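Local atomic coordinates of uncharacterised protein (Vibrio cholerae, PDB entry 5KKO), a protein that is of unknown function but folds as a small chain of one strand and two helices that assembles with further copies of itself. Residues Glu33-Lys36 and Ala37-Asn41; Leu12-Asn15 and Ala16-Ile20. One frame throughout, in Å; residues are numbered along the deposited sequence. Where two conformers were deposited one is given.

Contact 1. Residues Glu33-Lys36 and Ala37-Asn41; sequences ELIK and AHLLN
Leu39 reaches back over the preceding turn to Ile35, and its path shows how a helix lays one apolar residue beside the next. Its CB is equally distant, 3.7 Å, from Ile35 O and Lys36 O. The first torsion (chi1 -70°) sets CG beside its own backbone N, and CG then passes 3.5 Å from Ile35 O. At the tip the two methyls part: Leu39 CD1 meets Ile35 CG2 at 3.7 Å in one of the two conformers of Ile35, while CD2 goes to Met17 of helix 11-20. The side chains of Leu39 and Ile35 run alongside each other and point the same way. The backbone link between the same two residues is Leu39 N to Ile35 O, 2.9 Å, one of four successive i to i+4 bonds donated by Ala37 to Leu40.

The neighbouring positions use the same spacing against carbonyl oxygens. His38 carries its ring obliquely past the preceding turn, with CD2 3.3 Å from Leu34 O, while Leu40 folds back until its CG lies 3.3 Å from Lys36 O, the acceptor of its own N-H. In Lys36, CG stands anti to the backbone N (chi1 -174°) and passes Leu40 CD1 at 4.2 Å, with CD little farther away.

All of this belongs to the middle of helix 28-43. Ile35, His38 and Leu39 turn to Met17 of helix 11-20, and Leu34 to Ile20, giving a helix-helix interface within the chain. A second subunit adds to the cover, with its Ile35 against Ile35 and its Leu18 against Leu39 and Leu40.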
ATOM      1  N   GLU C  33      20.155   8.404  13.109  1.00  8.53           N
ATOM      2  CA  GLU C  33      19.559   7.876  14.344  1.00  8.87           C
ATOM      3  C   GLU C  33      18.378   8.734  14.782  1.00 10.94           C
ATOM      4  O   GLU C  33      17.407   8.222  15.365  1.00 12.71           O
ATOM      5  CB  GLU C  33      20.646   7.817  15.453  1.00 11.47           C
ATOM      6  CG  GLU C  33      21.722   6.792  15.218  1.00 14.13           C
ATOM      7  CD  GLU C  33      21.264   5.391  15.358  1.00 26.40           C
ATOM      8  OE1 GLU C  33      20.144   5.131  15.881  1.00 25.17           O
ATOM      9  OE2 GLU C  33      22.072   4.525  14.978  1.00 35.20           O
ATOM     10  N   LEU C  34      18.467  10.064  14.588  1.00  9.42           N
ATOM     11  CA  LEU C  34      17.362  10.928  14.981  1.00 11.00           C
ATOM     12  C   LEU C  34      16.181  10.711  14.067  1.00 10.97           C
ATOM     13  O   LEU C  34      15.019  10.700  14.520  1.00 13.09           O
ATOM     14  CB  LEU C  34      17.858  12.363  14.948  1.00 16.63           C
ATOM     15  CG  LEU C  34      17.094  13.487  15.566  1.00 23.49           C
ATOM     16  CD1 LEU C  34      16.757  13.147  17.056  1.00 17.52           C
ATOM     17  CD2 LEU C  34      18.016  14.723  15.472  1.00 24.48           C
ATOM     18  N   ILE C  35      16.452  10.606  12.755  0.58  7.71           N
ATOM     19  CA  ILE C  35      15.415  10.204  11.786  0.58  8.99           C
ATOM     20  C   ILE C  35      14.741   8.919  12.244  0.58 10.81           C
ATOM     21  O   ILE C  35      13.505   8.864  12.371  0.58  8.01           O
ATOM     22  CB  ILE C  35      16.025  10.040  10.376  0.58  9.76           C
ATOM     23  CG1 ILE C  35      16.311  11.415   9.801  0.58  9.94           C
ATOM     24  CG2 ILE C  35      15.086   9.248   9.369  0.58 11.32           C
ATOM     25  CD1 ILE C  35      15.073  12.300   9.770  0.58 11.69           C
ATOM     26  N   LYS C  36      15.546   7.879  12.517  1.00 11.89           N
ATOM     27  CA  LYS C  36      15.003   6.569  12.883  1.00  9.54           C
ATOM     28  C   LYS C  36      14.104   6.691  14.117  1.00 10.51           C
ATOM     29  O   LYS C  36      13.037   6.084  14.183  1.00 10.58           O
ATOM     30  CB  LYS C  36      16.161   5.581  13.072  1.00 10.65           C
ATOM     31  CG  LYS C  36      15.660   4.143  13.307  1.00 13.97           C
ATOM     32  CD  LYS C  36      16.717   3.243  13.962  1.00 28.42           C
ATOM     33  CE  LYS C  36      17.954   3.158  13.127  1.00 33.25           C
ATOM     34  NZ  LYS C  36      18.772   2.019  13.683  1.00 37.90           N
ATOM     35  N   ALA C  37      14.526   7.458  15.105  1.00 10.86           N
ATOM     36  CA  ALA C  37      13.696   7.631  16.294  1.00  9.99           C
ATOM     37  C   ALA C  37      12.348   8.246  15.923  1.00 11.99           C
ATOM     38  O   ALA C  37      11.295   7.796  16.418  1.00 10.08           O
ATOM     39  CB  ALA C  37      14.435   8.495  17.300  1.00 11.56           C
ATOM     40  N   HIS C  38      12.343   9.275  15.066  1.00 11.52           N
ATOM     41  CA  HIS C  38      11.065   9.856  14.682  1.00 10.87           C
ATOM     42  C   HIS C  38      10.199   8.839  13.934  1.00 11.75           C
ATOM     43  O   HIS C  38       8.959   8.819  14.110  1.00 10.90           O
ATOM     44  CB  HIS C  38      11.312  11.102  13.811  1.00 11.60           C
ATOM     45  CG  HIS C  38      11.597  12.335  14.606  1.00 14.06           C
ATOM     46  ND1 HIS C  38      10.629  12.979  15.369  1.00 18.39           N
ATOM     47  CD2 HIS C  38      12.755  13.015  14.805  1.00 14.89           C
ATOM     48  CE1 HIS C  38      11.165  14.043  15.945  1.00 19.62           C
ATOM     49  NE2 HIS C  38      12.454  14.095  15.631  1.00 20.32           N
ATOM     50  N   LEU C  39      10.817   8.058  13.057  1.00  9.89           N
ATOM     51  CA  LEU C  39      10.046   7.086  12.274  1.00  9.17           C
ATOM     52  C   LEU C  39       9.510   5.995  13.195  1.00  9.09           C
ATOM     53  O   LEU C  39       8.362   5.582  13.046  1.00 10.05           O
ATOM     54  CB  LEU C  39      10.950   6.530  11.165  1.00  9.12           C
ATOM     55  CG  LEU C  39      11.319   7.474  10.030  1.00 12.53           C
ATOM     56  CD1 LEU C  39      12.438   6.698   9.231  1.00 15.16           C
ATOM     57  CD2 LEU C  39      10.179   7.795   9.108  1.00 14.11           C
ATOM     58  N   LEU C  40      10.308   5.505  14.145  1.00 12.13           N
ATOM     59  CA  LEU C  40       9.783   4.519  15.077  1.00 11.95           C
ATOM     60  C   LEU C  40       8.659   5.098  15.943  1.00 11.06           C
ATOM     61  O   LEU C  40       7.695   4.405  16.288  1.00 15.41           O
ATOM     62  CB  LEU C  40      10.918   4.026  16.002  1.00 13.68           C
ATOM     63  CG  LEU C  40      11.963   3.174  15.290  1.00 12.84           C
ATOM     64  CD1 LEU C  40      13.032   2.848  16.345  1.00 15.33           C
ATOM     65  CD2 LEU C  40      11.354   1.837  14.861  1.00 17.25           C
ATOM     66  N   ASN C  41       8.771   6.377  16.305  1.00 10.68           N
ATOM     67  CA  ASN C  41       7.704   7.032  17.070  1.00 11.02           C
ATOM     68  C   ASN C  41       6.370   7.022  16.325  1.00 11.33           C
ATOM     69  O   ASN C  41       5.304   6.788  16.934  1.00 13.35           O
ATOM     70  CB  ASN C  41       8.154   8.467  17.350  1.00 11.58           C
ATOM     71  CG  ASN C  41       7.425   9.073  18.520  1.00 13.31           C
ATOM     72  OD1 ASN C  41       7.177   8.391  19.538  1.00 18.04           O
ATOM     73  ND2 ASN C  41       6.994  10.314  18.354  1.00 19.28           N
TER

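Contact 2. Residues Leu12-Asn15 and Ala16-Ile20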
ATOM      1  N   LEU C  12       4.796  19.933  11.551  1.00 16.69           N
ATOM      2  CA  LEU C  12       6.000  20.273  12.310  1.00 16.44           C
ATOM      3  C   LEU C  12       6.996  19.116  12.335  1.00 16.06           C
ATOM      4  O   LEU C  12       8.221  19.323  12.202  1.00 15.56           O
ATOM      5  CB  LEU C  12       5.634  20.698  13.749  1.00 34.25           C
ATOM      6  CG  LEU C  12       5.607  22.214  14.015  1.00 49.49           C
ATOM      7  CD1 LEU C  12       7.032  22.764  14.188  1.00 49.44           C
ATOM      8  CD2 LEU C  12       4.855  22.982  12.924  1.00 55.10           C
ATOM      9  N   THR C  13       6.508  17.898  12.547  1.00 14.73           N
ATOM     10  CA  THR C  13       7.390  16.744  12.578  1.00 13.66           C
ATOM     11  C   THR C  13       7.984  16.459  11.202  1.00 13.50           C
ATOM     12  O   THR C  13       9.171  16.140  11.090  1.00 13.45           O
ATOM     13  CB  THR C  13       6.638  15.518  13.076  1.00 16.80           C
ATOM     14  OG1 THR C  13       6.135  15.781  14.405  1.00 21.47           O
ATOM     15  CG2 THR C  13       7.529  14.228  12.987  1.00 20.24           C
ATOM     16  N   LEU C  14       7.166  16.565  10.140  1.00 13.14           N
ATOM     17  CA  LEU C  14       7.728  16.349   8.812  1.00 12.49           C
ATOM     18  C   LEU C  14       8.838  17.354   8.506  1.00 10.80           C
ATOM     19  O   LEU C  14       9.911  16.977   7.995  1.00 10.99           O
ATOM     20  CB  LEU C  14       6.595  16.413   7.779  1.00 13.43           C
ATOM     21  CG  LEU C  14       6.988  16.354   6.338  1.00 15.00           C
ATOM     22  CD1 LEU C  14       7.622  15.040   6.156  1.00 19.48           C
ATOM     23  CD2 LEU C  14       5.707  16.490   5.446  1.00 19.59           C
ATOM     24  N   ASN C  15       8.583  18.634   8.805  1.00 12.05           N
ATOM     25  CA  ASN C  15       9.596  19.654   8.538  1.00 11.28           C
ATOM     26  C   ASN C  15      10.812  19.458   9.417  1.00 11.25           C
ATOM     27  O   ASN C  15      11.945  19.701   8.971  1.00 11.65           O
ATOM     28  CB  ASN C  15       8.961  21.045   8.739  1.00 11.51           C
ATOM     29  CG  ASN C  15       8.130  21.453   7.536  1.00 16.49           C
ATOM     30  OD1 ASN C  15       8.294  20.867   6.445  1.00 16.80           O
ATOM     31  ND2 ASN C  15       7.226  22.402   7.722  1.00 16.95           N
ATOM     32  N   ALA C  16      10.610  19.019  10.654  1.00 10.62           N
ATOM     33  CA  ALA C  16      11.774  18.752  11.496  1.00 13.04           C
ATOM     34  C   ALA C  16      12.640  17.646  10.905  1.00 13.55           C
ATOM     35  O   ALA C  16      13.883  17.731  10.917  1.00 12.84           O
ATOM     36  CB  ALA C  16      11.349  18.341  12.908  1.00 13.96           C
HETATM   37  N   MSE C  17      12.019  16.593  10.394  0.53 10.21           N
HETATM   38  CA  MSE C  17      12.779  15.524   9.805  0.53 10.29           C
HETATM   39  C   MSE C  17      13.508  16.004   8.544  0.53 13.47           C
HETATM   40  O   MSE C  17      14.662  15.636   8.326  0.53 10.71           O
HETATM   41  CB  MSE C  17      11.824  14.377   9.501  0.53 11.06           C
HETATM   42  CG  MSE C  17      11.121  13.839  10.798  0.53  9.69           C
HETATM   43 SE   MSE C  17       9.920  12.398  10.415  0.53 16.06          SE
HETATM   44  CE  MSE C  17      11.214  11.039   9.901  0.53 20.54           C
ATOM     45  N   LEU C  18      12.843  16.832   7.722  1.00 10.43           N
ATOM     46  CA  LEU C  18      13.514  17.417   6.559  1.00 10.19           C
ATOM     47  C   LEU C  18      14.734  18.217   6.981  1.00 10.86           C
ATOM     48  O   LEU C  18      15.807  18.144   6.328  1.00 12.45           O
ATOM     49  CB  LEU C  18      12.523  18.292   5.735  1.00 10.35           C
ATOM     50  CG  LEU C  18      11.610  17.443   4.861  1.00  8.97           C
ATOM     51  CD1 LEU C  18      10.310  18.245   4.460  1.00 11.93           C
ATOM     52  CD2 LEU C  18      12.292  16.913   3.593  1.00 13.64           C
ATOM     53  N   ARG C  19      14.577  19.026   8.016  1.00 10.27           N
ATOM     54  CA  ARG C  19      15.698  19.829   8.486  1.00 11.13           C
ATOM     55  C   ARG C  19      16.820  18.942   9.007  1.00 10.16           C
ATOM     56  O   ARG C  19      18.023  19.204   8.757  1.00 10.67           O
ATOM     57  CB  ARG C  19      15.202  20.762   9.570  1.00 10.53           C
ATOM     58  CG  ARG C  19      16.321  21.626  10.108  1.00 13.15           C
ATOM     59  CD  ARG C  19      15.732  22.499  11.227  1.00 14.52           C
ATOM     60  NE  ARG C  19      16.838  22.982  12.049  1.00 19.82           N
ATOM     61  CZ  ARG C  19      17.632  23.931  11.623  1.00 21.46           C
ATOM     62  NH1 ARG C  19      17.325  24.523  10.471  1.00 20.46           N
ATOM     63  NH2 ARG C  19      18.659  24.340  12.389  1.00 31.00           N
ATOM     64  N   ILE C  20      16.464  17.888   9.740  1.00  8.78           N
ATOM     65  CA  ILE C  20      17.467  17.009  10.338  1.00 11.10           C
ATOM     66  C   ILE C  20      18.345  16.375   9.248  1.00 10.96           C
ATOM     67  O   ILE C  20      19.562  16.209   9.457  1.00 11.61           O
ATOM     68  CB  ILE C  20      16.791  15.941  11.212  1.00  9.46           C
ATOM     69  CG1 ILE C  20      16.309  16.513  12.500  1.00 12.19           C
ATOM     70  CG2 ILE C  20      17.811  14.763  11.525  1.00 10.97           C
ATOM     71  CD1 ILE C  20      15.213  15.628  13.138  1.00 16.03           C
TER
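The carboxamide of Asn15 meets Leu18 at its oxygen-bearing end, where OD1 lies 3.9 Å from Leu18 CD1, the two side chains crossing at a slant. That oxygen is also the acceptor for NZ of Lys43 of the second subunit, so one end of the flat group has an apolar neighbour along its own helix and a charged donor from another chain. The peptide planes are the other flat groups: Leu18 N donates to Leu14 O at 2.9 Å, and Arg19 N to Asn15 O at 2.9 Å.

Methyl and selenium supply the next pairing. Thr13 CG2 lies 4.0 Å from SE of Met17, present as selenomethionine, in one of its two conformers; the side chains run alongside and point the same way. A chi1 of -60° puts the threonine methyl CG2 anti to the backbone N, on the side of Met17, and OG1, on the other branch, hydrogen-bonds OD1 of Asp10, just before the helix. Ala16 CB lies 3.4 Å from Leu12 O. A looser apolar touch joins CG of Leu14 to CD1 of Leu18 at 4.3 Å.

Helix 11-20 packs on both strand 2-10 and helix 28-43. Leu14 and Met17 rest on Ile9 of the strand, while the selenomethionine side chain of Met17 also packs on the longer helix. From the second subunit, Phe7 covers Leu14 and Leu39 meets both Met17 and Leu18.

Overall arrangement
Both contacts are partly buried single-helix arrangements built on the same i to i+4 ladder, and each lends its apolar face to the interface between helix 11-20 and helix 28-43. They meet directly: Leu39 CD2 lies 3.5 Å from Met17 CE in one of the two Met17 conformers, and Leu34 CG 3.7 Å from Ile20 CD1. Contact 1 lies nearer the centre of the chain, and its main side-chain pairing is aliphatic. Contact 2, farther out and next to the strand, mixes in polar groups, with one hydroxyl bound near the start of the helix and one amide bound to another subunit. Both contacts touch the second subunit.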